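Local coordinates for DUF411 domain-containing protein (Pseudomonas aeruginosa, PDB 6WIS), which probably contributes to bacterial copper resistance by binding copper in a cysteine-bridged cluster of four metal ions, at residues Ala85-Pro88 against Gly89-Gly93; Gly66-Ala70 against Ala71-Lys75. All blocks are in the same frame, centred on the assembly; numbering follows the deposited sequence.

Contact 1 (Ala85-Pro88 against Gly89-Gly93); sequences AAVP and GMPVG. With CU (copper (II) ion), chain F.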
loop_
_atom_site.group_PDB
_atom_site.type_symbol
_atom_site.label_atom_id
_atom_site.label_comp_id
_atom_site.label_asym_id
_atom_site.label_seq_id
_atom_site.Cartn_x
_atom_site.Cartn_y
_atom_site.Cartn_z
ATOM N N ALA A 85 4.623 -3.521 3.524
ATOM C CA ALA A 85 4.945 -3.710 2.115
ATOM C C ALA A 85 4.642 -2.411 1.384
ATOM O O ALA A 85 3.713 -1.691 1.752
ATOM C CB ALA A 85 4.168 -4.856 1.490
ATOM N N ALA A 86 5.453 -2.108 0.369
ATOM C CA ALA A 86 5.370 -0.853 -0.369
ATOM C C ALA A 86 5.423 -1.125 -1.862
ATOM O O ALA A 86 6.198 -1.985 -2.322
ATOM C CB ALA A 86 6.538 0.120 -0.010
ATOM N N VAL A 87 4.604 -0.387 -2.610
ATOM C CA VAL A 87 4.837 -0.128 -4.031
ATOM C C VAL A 87 5.209 1.348 -4.149
ATOM O O VAL A 87 4.325 2.215 -4.117
ATOM C CB VAL A 87 3.620 -0.454 -4.904
ATOM C CG1 VAL A 87 3.913 -0.043 -6.353
ATOM C CG2 VAL A 87 3.241 -1.945 -4.793
ATOM N N PRO A 88 6.493 1.685 -4.236
ATOM C CA PRO A 88 6.878 3.105 -4.230
ATOM C C PRO A 88 6.328 3.845 -5.444
ATOM O O PRO A 88 6.098 3.261 -6.505
ATOM C CB PRO A 88 8.410 3.054 -4.260
ATOM C CG PRO A 88 8.751 1.706 -3.714
ATOM C CD PRO A 88 7.657 0.789 -4.193
ATOM N N GLY A 89 6.107 5.144 -5.277
ATOM C CA GLY A 89 5.650 5.901 -6.428
ATOM C C GLY A 89 4.225 5.545 -6.822
ATOM O O GLY A 89 3.385 5.159 -5.992
HETATM N N MSE A 90 3.943 5.676 -8.113
HETATM C CA MSE A 90 2.621 5.332 -8.620
HETATM C C MSE A 90 2.748 4.730 -10.000
HETATM O O MSE A 90 2.489 5.408 -10.992
HETATM C CB MSE A 90 1.697 6.562 -8.672
HETATM C CG MSE A 90 1.473 7.298 -7.360
HETATM SE SE MSE A 90 0.279 8.872 -7.544
HETATM C CE MSE A 90 1.316 9.906 -8.850
ATOM N N PRO A 91 3.148 3.458 -10.066
ATOM C CA PRO A 91 3.346 2.812 -11.376
ATOM C C PRO A 91 2.015 2.605 -12.079
ATOM O O PRO A 91 1.049 2.126 -11.479
ATOM C CB PRO A 91 4.011 1.479 -11.025
ATOM C CG PRO A 91 3.667 1.248 -9.587
ATOM C CD PRO A 91 3.564 2.598 -8.947
ATOM N N VAL A 92 1.966 2.994 -13.352
ATOM C CA VAL A 92 0.740 2.802 -14.126
ATOM C C VAL A 92 0.491 1.303 -14.285
ATOM O O VAL A 92 1.421 0.521 -14.494
ATOM C CB VAL A 92 0.842 3.517 -15.490
ATOM C CG1 VAL A 92 -0.381 3.216 -16.364
ATOM C CG2 VAL A 92 0.956 5.014 -15.302
ATOM N N GLY A 93 -0.765 0.891 -14.167
ATOM C CA GLY A 93 -1.126 -0.506 -14.244
ATOM C C GLY A 93 -1.286 -1.191 -12.900
ATOM O O GLY A 93 -1.864 -2.284 -12.841
HETATM CU CU CU F . -1.639 8.111 -8.805
HETATM O O HOH W 1 2.123 2.749 -5.578
#

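Contact 2 (Gly66-Ala70 against Ala71-Lys75); sequences GHVPA and ADILK. With CU (copper (II) ion), chain D.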
loop_
_atom_site.group_PDB
_atom_site.type_symbol
_atom_site.label_atom_id
_atom_site.label_comp_id
_atom_site.label_asym_id
_atom_site.label_seq_id
_atom_site.Cartn_x
_atom_site.Cartn_y
_atom_site.Cartn_z
ATOM N N GLY A 66 1.229 2.693 -0.804
ATOM C CA GLY A 66 0.969 2.725 -2.230
ATOM C C GLY A 66 0.018 1.647 -2.744
ATOM O O GLY A 66 -0.761 1.012 -2.012
ATOM N N HIS A 67 0.076 1.466 -4.059
ATOM C CA HIS A 67 -0.914 0.672 -4.788
ATOM C C HIS A 67 -0.585 -0.827 -4.743
ATOM O O HIS A 67 -0.386 -1.484 -5.763
ATOM C CB HIS A 67 -1.016 1.213 -6.209
ATOM C CG HIS A 67 -1.660 2.567 -6.274
ATOM N ND1 HIS A 67 -3.014 2.735 -6.475
ATOM C CD2 HIS A 67 -1.153 3.807 -6.097
ATOM C CE1 HIS A 67 -3.312 4.020 -6.430
ATOM N NE2 HIS A 67 -2.202 4.697 -6.198
ATOM N N VAL A 68 -0.550 -1.364 -3.521
ATOM C CA VAL A 68 -0.309 -2.804 -3.308
ATOM C C VAL A 68 -1.563 -3.589 -3.681
ATOM O O VAL A 68 -2.660 -3.259 -3.194
ATOM C CB VAL A 68 0.068 -3.077 -1.851
ATOM C CG1 VAL A 68 0.362 -4.581 -1.668
ATOM C CG2 VAL A 68 1.286 -2.213 -1.383
ATOM N N PRO A 69 -1.465 -4.628 -4.508
ATOM C CA PRO A 69 -2.655 -5.434 -4.815
ATOM C C PRO A 69 -3.180 -6.148 -3.575
ATOM O O PRO A 69 -2.417 -6.526 -2.683
ATOM C CB PRO A 69 -2.137 -6.439 -5.858
ATOM C CG PRO A 69 -0.986 -5.690 -6.533
ATOM C CD PRO A 69 -0.319 -4.991 -5.365
ATOM N N ALA A 70 -4.499 -6.370 -3.556
ATOM C CA ALA A 70 -5.149 -7.013 -2.414
ATOM C C ALA A 70 -4.494 -8.345 -2.049
ATOM O O ALA A 70 -4.253 -8.623 -0.868
ATOM C CB ALA A 70 -6.638 -7.214 -2.709
ATOM N N ALA A 71 -4.202 -9.184 -3.050
ATOM C CA ALA A 71 -3.612 -10.501 -2.786
ATOM C C ALA A 71 -2.251 -10.400 -2.104
ATOM O O ALA A 71 -1.892 -11.263 -1.291
ATOM C CB ALA A 71 -3.472 -11.306 -4.083
ATOM N N ASP A 72 -1.491 -9.351 -2.389
ATOM C CA ASP A 72 -0.202 -9.202 -1.727
ATOM C C ASP A 72 -0.337 -8.622 -0.335
ATOM O O ASP A 72 0.546 -8.853 0.493
ATOM C CB ASP A 72 0.730 -8.341 -2.585
ATOM C CG ASP A 72 0.917 -8.922 -3.975
ATOM O OD1 ASP A 72 1.081 -10.152 -4.064
ATOM O OD2 ASP A 72 0.887 -8.177 -4.985
ATOM N N ILE A 73 -1.421 -7.892 -0.059
ATOM C CA ILE A 73 -1.707 -7.489 1.315
ATOM C C ILE A 73 -1.981 -8.722 2.169
ATOM O O ILE A 73 -1.513 -8.815 3.313
ATOM C CB ILE A 73 -2.879 -6.490 1.368
ATOM C CG1 ILE A 73 -2.525 -5.163 0.669
ATOM C CG2 ILE A 73 -3.235 -6.164 2.818
ATOM C CD1 ILE A 73 -3.757 -4.145 0.642
ATOM N N LEU A 74 -2.692 -9.714 1.612
ATOM C CA LEU A 74 -2.910 -10.966 2.345
ATOM C C LEU A 74 -1.585 -11.684 2.628
ATOM O O LEU A 74 -1.390 -12.218 3.728
ATOM C CB LEU A 74 -3.877 -11.891 1.579
ATOM C CG LEU A 74 -5.283 -11.379 1.198
ATOM C CD1 LEU A 74 -6.091 -12.436 0.390
ATOM C CD2 LEU A 74 -6.103 -10.879 2.411
ATOM N N LYS A 75 -0.648 -11.690 1.664
ATOM C CA LYS A 75 0.663 -12.304 1.918
ATOM C C LYS A 75 1.427 -11.551 2.992
ATOM O O LYS A 75 2.119 -12.164 3.822
ATOM C CB LYS A 75 1.516 -12.356 0.643
ATOM C CG LYS A 75 0.873 -13.104 -0.514
ATOM C CD LYS A 75 1.740 -13.035 -1.776
HETATM CU CU CU D . -2.222 6.799 -6.052
#

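Contact 1 (Ala85-Pro88 against Gly89-Gly93)
G89 O is gripped by two donors, S53 OG and an ordered water that lies 2.8 Å from G89 O and gives its other hydrogen to V87 O at 2.7 Å. The water bridges two carbonyl oxygens, V87 O and G89 O, that are 3.6 Å apart. Both are acceptors and cannot pair directly, so the water supplies both hydrogens. G89 turns the chain at a positive phi of 70°, where a beta carbon would collide with P88 O; having none, it suits the bend. Beside the water bridge the chain closes on itself through carbon. V87 holds CG1 anti to its backbone N (chi1 175°), which carries that methyl to the ring of P91, where it meets CG at 3.5 Å, tighter than usual van der Waals contact, and lies 3.7 Å from CD. The same P91 CD sits 3.6 Å from P88 O, touching both the methyl and the carbonyl oxygen. Y106 of strand 106-111 touches both V87 and P91, continuing this small apolar cluster. M90 turns away from it. Its CG stands beside the backbone N, and an extended chi2 (180°) carries SE out to a copper ion at 2.4 Å, whose other protein ligands are C15 and M97; the bend at chi3 only turns the terminal methyl CE. Two prolines, a glycine bend and a shared water probably limit the freedom of the loop that presents this flexible arm. The residue is selenomethionine, with selenium in place of the native sulfur, and like the thioether it replaces, selenium is a soft, polarisable donor of the kind that copper, above all copper(I), accepts.

Contact 2 (Gly66-Ala70 against Ala71-Lys75)
The start of helix 70-77 follows directly on the loop that supplies a copper ligand, and P69 is its N-cap. P69 O accepts the first-turn bond from I73 N at 3.1 Å, together with a weak bond from D72 N at 3.0 Å. The next bond of the helix runs from L74 N to A70 O at 3.1 Å. Proline suits the cap because its phi of -64° fits the position just before the helix, and the N-H it lacks is not needed by these helix bonds, which use its carbonyl. The carboxylate of D72, in the first turn, touches the P69 ring, with OD2 3.4 Å from CD, while Y123 OH binds OD2; an acidic group here would probably be steadied by the positive helix end. V68 packs against the first turn: a chi1 near 180° points CG1 away from its own amide nitrogen, and this methyl meets I73 CG1 at 3.8 Å and D72 CB at 3.9 Å. Upstream, H67 centres an inverse gamma turn, closed by a weak bond from V68 N to G66 O. H67 NE2 binds copper at 2.1 Å and its ND1 bonds to P95 O, so both ring nitrogens are engaged and the ring's rotation is fixed. The arrangement is an inverse gamma turn followed by a helix N-terminus with proline at the N-cap position, attached to a copper site that C15 and C54 complete.

In the fold
The two contacts serve neighbouring ions of the copper cluster. The copper bound by H67 in contact 2 lies 3.1 Å from the copper bound by M90 in contact 1, and H67 NE2 is 5.0 Å from M90 SE. C15 is a ligand of both ions and bridges the two sites. Away from the metals the segments also pack directly: V87 CG2 lies 3.8 Å from H67 O and 3.9 Å from V68 CG2, which places V87 between the P91 ring and the loop before the helix. Helix 70-77 precedes strand 84-86 in the chain, so each ligand sits in a loop flanking this helix-strand unit, with about 11 Å between the contact centres.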